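Local coordinates for protein putative esterase/lipase/thioesterase (Silicibacter sp., PDB 2PBL) that is a putative esterase, lipase or thioesterase of the alpha/beta-hydrolase fold, probably cleaving ester or thioester bonds, at residues A26-E29 with D30-S34. Sequence-based numbering, arbitrary orientation.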
loop_
_atom_site.group_PDB
_atom_site.type_symbol
_atom_site.label_atom_id
_atom_site.label_comp_id
_atom_site.label_asym_id
_atom_site.label_seq_id
_atom_site.Cartn_x
_atom_site.Cartn_y
_atom_site.Cartn_z
ATOM N N ALA A 26 16.493 -2.983 -8.672
ATOM C CA ALA A 26 17.485 -2.197 -9.380
ATOM C C ALA A 26 17.035 -0.745 -9.594
ATOM O O ALA A 26 17.835 0.207 -9.416
ATOM C CB ALA A 26 17.788 -2.865 -10.750
ATOM N N SER A 27 15.783 -0.578 -10.054
ATOM C CA SER A 27 15.209 0.746 -10.264
ATOM C C SER A 27 15.175 1.543 -8.973
ATOM O O SER A 27 15.483 2.746 -8.962
ATOM C CB SER A 27 13.776 0.658 -10.793
ATOM O OG SER A 27 13.750 0.246 -12.143
ATOM N N ALA A 28 14.790 0.868 -7.892
ATOM C CA ALA A 28 14.691 1.534 -6.583
ATOM C C ALA A 28 16.090 1.999 -6.089
ATOM O O ALA A 28 16.285 3.147 -5.653
ATOM C CB ALA A 28 13.987 0.637 -5.589
ATOM N N GLU A 29 17.071 1.106 -6.194
ATOM C CA GLU A 29 18.452 1.428 -5.801
ATOM C C GLU A 29 18.981 2.633 -6.579
ATOM O O GLU A 29 19.515 3.569 -5.980
ATOM C CB GLU A 29 19.359 0.208 -6.000
ATOM C CG GLU A 29 20.768 0.352 -5.411
ATOM C CD GLU A 29 21.551 -0.980 -5.515
ATOM O OE1 GLU A 29 21.899 -1.401 -6.656
ATOM O OE2 GLU A 29 21.804 -1.600 -4.453
ATOM N N ASP A 30 18.828 2.619 -7.903
ATOM C CA ASP A 30 19.277 3.748 -8.737
ATOM C C ASP A 30 18.623 5.081 -8.314
ATOM O O ASP A 30 19.278 6.125 -8.267
ATOM C CB ASP A 30 18.933 3.537 -10.214
ATOM C CG ASP A 30 19.759 2.435 -10.880
ATOM O OD1 ASP A 30 20.607 1.806 -10.197
ATOM O OD2 ASP A 30 19.550 2.204 -12.099
ATOM N N PHE A 31 17.319 5.027 -8.040
ATOM C CA PHE A 31 16.590 6.200 -7.586
ATOM C C PHE A 31 17.163 6.697 -6.261
ATOM O O PHE A 31 17.367 7.872 -6.106
ATOM C CB PHE A 31 15.084 5.908 -7.443
ATOM C CG PHE A 31 14.333 6.973 -6.662
ATOM C CD1 PHE A 31 13.883 8.126 -7.285
ATOM C CD2 PHE A 31 14.135 6.827 -5.285
ATOM C CE1 PHE A 31 13.230 9.116 -6.556
ATOM C CE2 PHE A 31 13.472 7.786 -4.556
ATOM C CZ PHE A 31 13.013 8.932 -5.190
ATOM N N ARG A 32 17.384 5.817 -5.297
ATOM C CA ARG A 32 17.885 6.277 -4.007
ATOM C C ARG A 32 19.215 6.984 -4.192
ATOM O O ARG A 32 19.425 8.074 -3.677
ATOM C CB ARG A 32 18.051 5.124 -3.016
ATOM C CG ARG A 32 16.746 4.564 -2.472
ATOM C CD ARG A 32 16.949 3.557 -1.366
ATOM N NE ARG A 32 17.642 2.347 -1.814
ATOM C CZ ARG A 32 17.063 1.280 -2.363
ATOM N NH1 ARG A 32 15.768 1.227 -2.602
ATOM N NH2 ARG A 32 17.810 0.243 -2.684
ATOM N N ASN A 33 20.102 6.342 -4.940
ATOM C CA ASN A 33 21.415 6.892 -5.215
ATOM C C ASN A 33 21.340 8.239 -5.897
ATOM O O ASN A 33 22.156 9.104 -5.610
ATOM C CB ASN A 33 22.244 5.929 -6.055
ATOM C CG ASN A 33 22.636 4.690 -5.296
ATOM O OD1 ASN A 33 22.659 4.667 -4.058
ATOM N ND2 ASN A 33 22.949 3.635 -6.037
ATOM N N SER A 34 20.345 8.436 -6.754
ATOM C CA SER A 34 20.162 9.706 -7.468
ATOM C C SER A 34 19.748 10.871 -6.592
ATOM O O SER A 34 20.024 12.043 -6.892
ATOM C CB SER A 34 19.085 9.536 -8.545
ATOM O OG SER A 34 17.799 9.297 -7.968
HETATM O O HOH W 1 21.007 -1.033 -9.244
#
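R32 lays one face of its guanidinium group back over E29 CA and the A28 carbonyl in the preceding helical turn, where NH2 comes 3.4 Å from E29 CA; at the end of the group NH1 lies 3.5 Å from A28 CB. Its CG stands beside the backbone N (chi1 -73°), and a bend at chi3 (-65°) folds the chain toward the start of the helix. The small methyl of A28 suits this place, since it lets the flat cation lie close to the backbone and packs against S83 and H84. NH1 then donates to S80 O and S83 OG, tying the helix to that loop. With an alanine here in place of R32, S80 O and S83 OG would probably lose this donor, and E29 CA its cover. On the exposed side, E29 and N33 run side by side, E29 CG lying 4.0 Å from N33 ND2, with the carboxylate and amide planes only 14° apart. The neighbouring acids E29 and D30 suit a solvent-facing surface: a water lies 2.8 Å from E29 OE1 and 3.0 Å from D30 OD1, bridging the two carboxylates, which probably eases their repulsion. F31 faces inward, its ring edge-to-face with F56 and packed on V87 and L90. Backbone bonds climb regularly from D30 N to A26 O (3.0 Å) through N33 N to E29 O (3.0 Å). This i to i+4 ladder, with an inner face carrying A28 and F31 and an outer one carrying E29, D30 and N33, is characteristic of an amphipathic alpha-helix, here helix 20-35 on the periphery of the alpha/beta-hydrolase fold.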